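Mannosephosphate isomerase, putative (Archaeoglobus fulgidus, PDB 1ZX5) probably catalyses the zinc-dependent interconversion of D-mannose 6-phosphate and D-fructose 6-phosphate, as a putative type 1 mannose-6-phosphate isomerase. Local coordinates at residues Ile251-Glu256 / Lys292-Tyr297; Gly257-Arg262 / Val286-Gly291. One frame throughout, in Å; residues are numbered along the deposited sequence.

Contact 1: Ile251-Glu256 / Lys292-Tyr297. With EDO (1,2-ethanediol), chain C; ACY (acetic acid), chain E.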
ATOM      1  N   ILE A 251      -0.036 -11.480   1.415  1.00 24.98           N
ATOM      2  CA  ILE A 251       0.175 -11.137   0.014  1.00 24.41           C
ATOM      3  C   ILE A 251       1.683 -11.034  -0.169  1.00 24.70           C
ATOM      4  O   ILE A 251       2.377 -10.453   0.660  1.00 24.96           O
ATOM      5  CB  ILE A 251      -0.562  -9.813  -0.404  1.00 24.41           C
ATOM      6  CG1 ILE A 251      -2.084 -10.041  -0.484  1.00 23.86           C
ATOM      7  CG2 ILE A 251      -0.033  -9.270  -1.753  1.00 23.53           C
ATOM      8  CD1 ILE A 251      -2.931  -8.763  -0.619  1.00 23.51           C
ATOM      9  N   LEU A 252       2.187 -11.620  -1.245  1.00 24.74           N
ATOM     10  CA  LEU A 252       3.608 -11.570  -1.569  1.00 24.87           C
ATOM     11  C   LEU A 252       3.797 -10.663  -2.766  1.00 24.89           C
ATOM     12  O   LEU A 252       3.052 -10.761  -3.739  1.00 25.60           O
ATOM     13  CB  LEU A 252       4.131 -12.973  -1.936  1.00 24.11           C
ATOM     14  CG  LEU A 252       3.894 -14.120  -0.957  1.00 25.39           C
ATOM     15  CD1 LEU A 252       4.326 -15.454  -1.599  1.00 24.80           C
ATOM     16  CD2 LEU A 252       4.624 -13.883   0.381  1.00 24.44           C
ATOM     17  N   TYR A 253       4.797  -9.791  -2.713  1.00 24.57           N
ATOM     18  CA  TYR A 253       5.146  -8.992  -3.881  1.00 23.52           C
ATOM     19  C   TYR A 253       6.597  -9.263  -4.253  1.00 23.56           C
ATOM     20  O   TYR A 253       7.490  -9.131  -3.412  1.00 23.61           O
ATOM     21  CB  TYR A 253       4.907  -7.490  -3.643  1.00 23.11           C
ATOM     22  CG  TYR A 253       5.461  -6.656  -4.782  1.00 22.94           C
ATOM     23  CD1 TYR A 253       4.788  -6.586  -6.012  1.00 22.00           C
ATOM     24  CD2 TYR A 253       6.668  -5.976  -4.647  1.00 21.56           C
ATOM     25  CE1 TYR A 253       5.311  -5.861  -7.084  1.00 22.68           C
ATOM     26  CE2 TYR A 253       7.197  -5.238  -5.698  1.00 21.76           C
ATOM     27  CZ  TYR A 253       6.522  -5.189  -6.911  1.00 24.03           C
ATOM     28  OH  TYR A 253       7.057  -4.471  -7.954  1.00 24.68           O
ATOM     29  N   ALA A 254       6.838  -9.622  -5.513  1.00 23.49           N
ATOM     30  CA  ALA A 254       8.200  -9.897  -5.987  1.00 24.00           C
ATOM     31  C   ALA A 254       8.902  -8.594  -6.366  1.00 23.96           C
ATOM     32  O   ALA A 254       8.641  -8.027  -7.419  1.00 24.32           O
ATOM     33  CB  ALA A 254       8.174 -10.880  -7.182  1.00 22.92           C
ATOM     34  N   ALA A 255       9.764  -8.111  -5.488  1.00 24.22           N
ATOM     35  CA  ALA A 255      10.443  -6.832  -5.698  1.00 25.22           C
ATOM     36  C   ALA A 255      11.659  -6.948  -6.617  1.00 26.37           C
ATOM     37  O   ALA A 255      11.885  -6.075  -7.448  1.00 27.11           O
ATOM     38  CB  ALA A 255      10.853  -6.217  -4.353  1.00 24.74           C
ATOM     39  N   GLU A 256      12.449  -8.009  -6.428  1.00 27.06           N
ATOM     40  CA  GLU A 256      13.624  -8.313  -7.253  1.00 28.74           C
ATOM     41  C   GLU A 256      13.736  -9.813  -7.417  1.00 27.74           C
ATOM     42  O   GLU A 256      13.623 -10.552  -6.443  1.00 27.51           O
ATOM     43  CB  GLU A 256      14.935  -7.827  -6.592  1.00 28.52           C
ATOM     44  CG  GLU A 256      15.105  -6.312  -6.542  1.00 31.54           C
ATOM     45  CD  GLU A 256      16.282  -5.870  -5.672  1.00 32.07           C
ATOM     46  OE1 GLU A 256      17.299  -6.606  -5.594  1.00 37.56           O
ATOM     47  OE2 GLU A 256      16.187  -4.778  -5.067  1.00 35.65           O
ATOM     48  N   LYS A 292      14.389 -10.588  -3.667  1.00 24.27           N
ATOM     49  CA  LYS A 292      13.743  -9.928  -2.538  1.00 24.34           C
ATOM     50  C   LYS A 292      12.258 -10.013  -2.735  1.00 24.00           C
ATOM     51  O   LYS A 292      11.732  -9.584  -3.766  1.00 24.05           O
ATOM     52  CB  LYS A 292      14.189  -8.464  -2.403  1.00 24.21           C
ATOM     53  CG  LYS A 292      15.685  -8.344  -2.155  1.00 24.55           C
ATOM     54  CD  LYS A 292      16.090  -6.936  -1.840  1.00 28.42           C
ATOM     55  CE  LYS A 292      17.594  -6.770  -1.999  1.00 28.90           C
ATOM     56  NZ  LYS A 292      18.313  -7.404  -0.874  1.00 31.19           N
ATOM     57  N   ILE A 293      11.586 -10.610  -1.762  1.00 23.89           N
ATOM     58  CA  ILE A 293      10.147 -10.787  -1.842  1.00 23.71           C
ATOM     59  C   ILE A 293       9.550 -10.083  -0.618  1.00 23.77           C
ATOM     60  O   ILE A 293      10.072 -10.196   0.485  1.00 23.27           O
ATOM     61  CB  ILE A 293       9.772 -12.314  -1.968  1.00 24.23           C
ATOM     62  CG1 ILE A 293       8.290 -12.506  -2.350  1.00 23.79           C
ATOM     63  CG2 ILE A 293      10.178 -13.122  -0.703  1.00 23.08           C
ATOM     64  CD1 ILE A 293       7.974 -13.916  -2.874  1.00 23.42           C
ATOM     65  N   VAL A 294       8.481  -9.326  -0.834  1.00 23.27           N
ATOM     66  CA  VAL A 294       7.831  -8.609   0.240  1.00 23.16           C
ATOM     67  C   VAL A 294       6.671  -9.450   0.745  1.00 23.72           C
ATOM     68  O   VAL A 294       5.810  -9.866  -0.042  1.00 24.12           O
ATOM     69  CB  VAL A 294       7.307  -7.217  -0.234  1.00 23.34           C
ATOM     70  CG1 VAL A 294       6.714  -6.427   0.954  1.00 22.11           C
ATOM     71  CG2 VAL A 294       8.431  -6.420  -0.937  1.00 21.77           C
ATOM     72  N   ARG A 295       6.642  -9.703   2.049  1.00 23.54           N
ATOM     73  CA  ARG A 295       5.511 -10.383   2.661  1.00 23.50           C
ATOM     74  C   ARG A 295       4.624  -9.358   3.375  1.00 23.60           C
ATOM     75  O   ARG A 295       5.078  -8.658   4.274  1.00 23.31           O
ATOM     76  CB  ARG A 295       5.989 -11.449   3.645  1.00 23.23           C
ATOM     77  CG  ARG A 295       4.879 -12.354   4.129  1.00 24.58           C
ATOM     78  CD  ARG A 295       5.368 -13.397   5.131  1.00 25.88           C
ATOM     79  NE  ARG A 295       5.750 -12.817   6.413  1.00 25.66           N
ATOM     80  CZ  ARG A 295       4.987 -12.788   7.503  1.00 26.55           C
ATOM     81  NH1 ARG A 295       5.464 -12.233   8.617  1.00 25.52           N
ATOM     82  NH2 ARG A 295       3.766 -13.321   7.505  1.00 25.64           N
ATOM     83  N   ILE A 296       3.363  -9.287   2.965  1.00 23.40           N
ATOM     84  CA  ILE A 296       2.385  -8.398   3.562  1.00 23.85           C
ATOM     85  C   ILE A 296       1.452  -9.279   4.389  1.00 24.63           C
ATOM     86  O   ILE A 296       0.985 -10.304   3.920  1.00 24.96           O
ATOM     87  CB  ILE A 296       1.613  -7.586   2.457  1.00 23.87           C
ATOM     88  CG1 ILE A 296       2.608  -6.826   1.571  1.00 23.00           C
ATOM     89  CG2 ILE A 296       0.557  -6.646   3.078  1.00 22.72           C
ATOM     90  CD1 ILE A 296       2.046  -6.373   0.199  1.00 24.09           C
ATOM     91  N   TYR A 297       1.206  -8.904   5.631  1.00 25.32           N
ATOM     92  CA  TYR A 297       0.458  -9.774   6.528  1.00 26.37           C
ATOM     93  C   TYR A 297      -0.497  -8.965   7.392  1.00 26.83           C
ATOM     94  O   TYR A 297      -0.280  -7.777   7.642  1.00 26.54           O
ATOM     95  CB  TYR A 297       1.417 -10.603   7.416  1.00 26.48           C
ATOM     96  CG  TYR A 297       2.421  -9.754   8.149  1.00 27.45           C
ATOM     97  CD1 TYR A 297       2.127  -9.233   9.416  1.00 27.23           C
ATOM     98  CD2 TYR A 297       3.656  -9.439   7.570  1.00 27.88           C
ATOM     99  CE1 TYR A 297       3.025  -8.438  10.094  1.00 28.04           C
ATOM    100  CE2 TYR A 297       4.578  -8.643   8.246  1.00 28.23           C
ATOM    101  CZ  TYR A 297       4.252  -8.140   9.506  1.00 29.72           C
ATOM    102  OH  TYR A 297       5.150  -7.346  10.199  1.00 29.48           O
TER
HETATM  103  C1  EDO C 800      11.691  -2.717  -7.739  1.00 44.06           C
HETATM  104  O1  EDO C 800      11.711  -1.968  -8.972  1.00 43.78           O
HETATM  105  C2  EDO C 800      10.243  -3.042  -7.349  1.00 42.94           C
HETATM  106  O2  EDO C 800       9.784  -4.206  -8.038  1.00 41.58           O
HETATM  107  C   ACY E 502      16.593  -5.430   2.147  1.00 39.78           C
HETATM  108  O   ACY E 502      17.319  -5.222   1.152  1.00 40.05           O
HETATM  109  OXT ACY E 502      16.250  -6.568   2.541  1.00 39.97           O
HETATM  110  CH3 ACY E 502      16.124  -4.244   2.919  1.00 39.24           C
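The carbonyl O of K292 takes two N-H groups from the facing strand, that of A255 at 3.0 Å and that of E256 at 3.2 Å. This is a classic beta bulge: A255 and E256 together face one residue, and the extra residue shifts the register of an otherwise regular antiparallel ladder. Y253 and V294 exchange a pair of backbone bonds, with V294 N 2.8 Å from Y253 O, and I251 and I296 do the same. Beta-branched V294, I296 and I251 suit such extended backbone. On their face V294 CG2 reaches the ring edge of Y253 at CD2 (4.1 Å) and also A255 CB, while I296 CD1 touches I251 CG2. The Y253 hydroxyl donates to O2 of an ethanediol, probably from the crystallisation liquor, which in turn donates to A255 O. At the bulge, E256 and K292 run side by side, OE1 3.6 Å from K292 CE; their charged ends bond elsewhere, E256 OE2 to Y165 and K292 NZ to D236 and an acetic acid molecule, probably of the same origin. Strands 274-277 and 230-237 flank the pair within the sheet, and strands 85-92 and 181-188 cover the face bearing I251, Y253, V294 and I296.

Contact 2: Gly257-Arg262 / Val286-Gly291; sequences GYFILR and VESERG
F259 packs its ring on S288 and G291. Its CB lies 4.1 Å from E287 O. A chi1 of -64° sets CG anti to the carbonyl carbon, beside the backbone N; beyond it CD1 and CE1 each come about 3.6 Å from S288 CB, S288 OG stands over one face near the rim, and CZ meets the backbone of G291 at the ring edge, 3.8 Å from its C. A side chain on G291 would collide with CZ, so glycine suits this place. Glycine is also called for at G257, whose positive phi (98°) would jam a CB against the preceding carbonyl. S288 OG donates to Y258 O from above the carbonyl plane, and a water joins that same oxygen to E289 N. Between I260 and E287 the backbone makes a hydrogen-bonded antiparallel pair in the four-stranded sheet of the C-terminal cupin domain, with strands 266-269 and 240-244 on its outer sides. The next pair, L261 and V286, is non-hydrogen-bonded; the branched V286 sets CG1 3.5 Å from L261 CD2, on the side facing V237 and I243. On the more solvent-accessible face R262 reaches back with an extended chain, its guanidinium lying over I260 CG2, and NH1 forms a salt bridge to E287 OE1 (2.8 Å). NH1 meets OE1 from above the carboxylate plane while OE1 lies close to the plane of the guanidinium, the two flat groups being turned 53° apart, and a second water links E287 OE1 to R262 NH2. An alanine in place of E287 would probably leave the R262 guanidinium without its charged mate and freer to turn. I260 CD1 lies alongside the same carboxylate, 4.0 Å from OE1.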
ATOM      1  N   GLY A 257      13.969 -10.255  -8.650  1.00 27.51           N
ATOM      2  CA  GLY A 257      14.310 -11.639  -8.925  1.00 26.79           C
ATOM      3  C   GLY A 257      13.120 -12.451  -9.381  1.00 26.33           C
ATOM      4  O   GLY A 257      12.000 -11.950  -9.456  1.00 26.93           O
ATOM      5  N   TYR A 258      13.375 -13.721  -9.669  1.00 25.40           N
ATOM      6  CA  TYR A 258      12.357 -14.659 -10.110  1.00 24.32           C
ATOM      7  C   TYR A 258      12.216 -15.734  -9.032  1.00 23.43           C
ATOM      8  O   TYR A 258      13.215 -16.208  -8.515  1.00 23.55           O
ATOM      9  CB  TYR A 258      12.811 -15.286 -11.432  1.00 24.29           C
ATOM     10  CG  TYR A 258      11.975 -16.472 -11.869  1.00 24.41           C
ATOM     11  CD1 TYR A 258      10.671 -16.287 -12.327  1.00 22.82           C
ATOM     12  CD2 TYR A 258      12.483 -17.772 -11.807  1.00 23.40           C
ATOM     13  CE1 TYR A 258       9.889 -17.358 -12.719  1.00 23.61           C
ATOM     14  CE2 TYR A 258      11.703 -18.860 -12.208  1.00 25.09           C
ATOM     15  CZ  TYR A 258      10.409 -18.637 -12.669  1.00 24.91           C
ATOM     16  OH  TYR A 258       9.617 -19.691 -13.069  1.00 26.38           O
ATOM     17  N   PHE A 259      10.985 -16.113  -8.707  1.00 23.15           N
ATOM     18  CA  PHE A 259      10.700 -17.039  -7.589  1.00 23.37           C
ATOM     19  C   PHE A 259       9.903 -18.253  -8.018  1.00 23.04           C
ATOM     20  O   PHE A 259       8.916 -18.112  -8.716  1.00 22.90           O
ATOM     21  CB  PHE A 259       9.907 -16.319  -6.474  1.00 23.13           C
ATOM     22  CG  PHE A 259      10.672 -15.209  -5.831  1.00 24.58           C
ATOM     23  CD1 PHE A 259      11.473 -15.455  -4.711  1.00 22.60           C
ATOM     24  CD2 PHE A 259      10.630 -13.924  -6.369  1.00 24.07           C
ATOM     25  CE1 PHE A 259      12.211 -14.442  -4.131  1.00 22.30           C
ATOM     26  CE2 PHE A 259      11.374 -12.902  -5.788  1.00 25.97           C
ATOM     27  CZ  PHE A 259      12.166 -13.165  -4.671  1.00 23.47           C
ATOM     28  N   ILE A 260      10.320 -19.431  -7.567  1.00 23.40           N
ATOM     29  CA  ILE A 260       9.479 -20.632  -7.635  1.00 23.73           C
ATOM     30  C   ILE A 260       8.837 -20.814  -6.256  1.00 24.03           C
ATOM     31  O   ILE A 260       9.517 -20.733  -5.236  1.00 24.00           O
ATOM     32  CB  ILE A 260      10.288 -21.883  -8.094  1.00 24.05           C
ATOM     33  CG1 ILE A 260      10.822 -21.644  -9.521  1.00 23.98           C
ATOM     34  CG2 ILE A 260       9.431 -23.166  -8.017  1.00 21.67           C
ATOM     35  CD1 ILE A 260      11.890 -22.619  -9.956  1.00 26.66           C
ATOM     36  N   LEU A 261       7.519 -21.001  -6.240  1.00 24.13           N
ATOM     37  CA  LEU A 261       6.749 -21.088  -5.005  1.00 24.50           C
ATOM     38  C   LEU A 261       6.265 -22.520  -4.856  1.00 24.76           C
ATOM     39  O   LEU A 261       5.744 -23.103  -5.811  1.00 25.46           O
ATOM     40  CB  LEU A 261       5.549 -20.113  -5.031  1.00 24.70           C
ATOM     41  CG  LEU A 261       5.743 -18.632  -5.435  1.00 25.30           C
ATOM     42  CD1 LEU A 261       4.416 -17.844  -5.460  1.00 24.28           C
ATOM     43  CD2 LEU A 261       6.754 -17.935  -4.537  1.00 23.22           C
ATOM     44  N   ARG A 262       6.454 -23.100  -3.679  1.00 24.38           N
ATOM     45  CA  ARG A 262       6.023 -24.485  -3.438  1.00 24.48           C
ATOM     46  C   ARG A 262       5.222 -24.550  -2.146  1.00 24.12           C
ATOM     47  O   ARG A 262       5.758 -24.318  -1.061  1.00 23.71           O
ATOM     48  CB  ARG A 262       7.219 -25.451  -3.383  1.00 23.41           C
ATOM     49  CG  ARG A 262       8.057 -25.492  -4.660  1.00 25.19           C
ATOM     50  CD  ARG A 262       9.229 -26.474  -4.545  1.00 25.31           C
ATOM     51  NE  ARG A 262       9.939 -26.634  -5.817  1.00 29.65           N
ATOM     52  CZ  ARG A 262      10.954 -25.873  -6.261  1.00 31.54           C
ATOM     53  NH1 ARG A 262      11.436 -24.830  -5.554  1.00 27.98           N
ATOM     54  NH2 ARG A 262      11.498 -26.166  -7.444  1.00 30.84           N
ATOM     55  N   VAL A 286       9.837 -20.486  -0.983  1.00 24.76           N
ATOM     56  CA  VAL A 286      10.138 -19.655  -2.144  1.00 24.89           C
ATOM     57  C   VAL A 286      11.599 -19.918  -2.526  1.00 24.85           C
ATOM     58  O   VAL A 286      12.450 -20.126  -1.654  1.00 24.39           O
ATOM     59  CB  VAL A 286       9.851 -18.145  -1.895  1.00 25.11           C
ATOM     60  CG1 VAL A 286       8.421 -17.969  -1.430  1.00 26.27           C
ATOM     61  CG2 VAL A 286      10.780 -17.560  -0.845  1.00 25.51           C
ATOM     62  N   GLU A 287      11.881 -19.952  -3.830  1.00 24.57           N
ATOM     63  CA  GLU A 287      13.228 -20.234  -4.285  1.00 24.18           C
ATOM     64  C   GLU A 287      13.683 -19.243  -5.339  1.00 24.69           C
ATOM     65  O   GLU A 287      13.009 -19.029  -6.348  1.00 24.41           O
ATOM     66  CB  GLU A 287      13.338 -21.665  -4.820  1.00 23.97           C
ATOM     67  CG  GLU A 287      14.763 -22.080  -5.096  1.00 22.63           C
ATOM     68  CD  GLU A 287      14.859 -23.265  -6.034  1.00 25.84           C
ATOM     69  OE1 GLU A 287      13.821 -23.674  -6.589  1.00 28.12           O
ATOM     70  OE2 GLU A 287      15.975 -23.804  -6.206  1.00 26.93           O
ATOM     71  N   SER A 288      14.867 -18.680  -5.119  1.00 25.14           N
ATOM     72  CA  SER A 288      15.415 -17.667  -6.004  1.00 25.91           C
ATOM     73  C   SER A 288      16.934 -17.697  -5.945  1.00 26.48           C
ATOM     74  O   SER A 288      17.519 -17.926  -4.880  1.00 26.63           O
ATOM     75  CB  SER A 288      14.899 -16.287  -5.578  1.00 26.19           C
ATOM     76  OG  SER A 288      15.313 -15.283  -6.478  1.00 27.18           O
ATOM     77  N   GLU A 289      17.578 -17.479  -7.090  1.00 27.23           N
ATOM     78  CA  GLU A 289      19.048 -17.337  -7.143  1.00 27.86           C
ATOM     79  C   GLU A 289      19.528 -16.261  -6.139  1.00 27.35           C
ATOM     80  O   GLU A 289      20.439 -16.492  -5.343  1.00 27.18           O
ATOM     81  CB  GLU A 289      19.446 -16.923  -8.560  1.00 28.09           C
ATOM     82  CG  GLU A 289      20.919 -17.069  -8.889  1.00 29.31           C
ATOM     83  CD  GLU A 289      21.210 -16.736 -10.334  1.00 29.11           C
ATOM     84  OE1 GLU A 289      22.133 -17.340 -10.920  1.00 30.90           O
ATOM     85  OE2 GLU A 289      20.490 -15.883 -10.895  1.00 32.33           O
ATOM     86  N   ARG A 290      18.906 -15.085  -6.215  1.00 26.81           N
ATOM     87  CA  ARG A 290      19.066 -14.011  -5.239  1.00 27.41           C
ATOM     88  C   ARG A 290      17.929 -13.058  -5.522  1.00 26.75           C
ATOM     89  O   ARG A 290      17.894 -12.421  -6.575  1.00 27.32           O
ATOM     90  CB  ARG A 290      20.423 -13.280  -5.346  1.00 26.87           C
ATOM     91  CG  ARG A 290      20.657 -12.269  -4.208  1.00 28.29           C
ATOM     92  CD  ARG A 290      21.793 -11.255  -4.494  1.00 29.19           C
ATOM     93  NE  ARG A 290      21.605 -10.576  -5.788  1.00 34.80           N
ATOM     94  CZ  ARG A 290      20.735  -9.593  -6.034  1.00 36.22           C
ATOM     95  NH1 ARG A 290      19.950  -9.113  -5.069  1.00 39.00           N
ATOM     96  NH2 ARG A 290      20.650  -9.081  -7.260  1.00 35.85           N
ATOM     97  N   GLY A 291      16.984 -12.979  -4.601  1.00 25.93           N
ATOM     98  CA  GLY A 291      15.827 -12.133  -4.802  1.00 25.26           C
ATOM     99  C   GLY A 291      15.340 -11.499  -3.519  1.00 25.04           C
ATOM    100  O   GLY A 291      15.825 -11.819  -2.421  1.00 25.02           O
TER
HETATM  101  O   HOH W   1      15.893 -16.919  -9.582  1.00 29.40           O
HETATM  102  O   HOH W   2      13.999 -24.996  -8.900  1.00 22.31           O

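The centres of contacts 1 and 2 lie 11 Å apart within the cupin domain. Strand 250-256 leads into 259-262 and strand 283-288 into 291-298, so along the chain the order is 251-256, 257-262, 286-291, 292-297, with contact 2 between the two halves of contact 1. The antiparallel pairing thus passes from the five-stranded sheet of contact 1 to the four-stranded sheet of contact 2, segment 286-291 turning a corner at E289 and R290. F259 spans the junction: its CZ is 3.5 Å from K292 N and also packs on I293 CB, while CD2 meets A254 CB. F259 thus packs the four-stranded sheet against the five-stranded one, with contact 1 buried and contact 2 partly exposed.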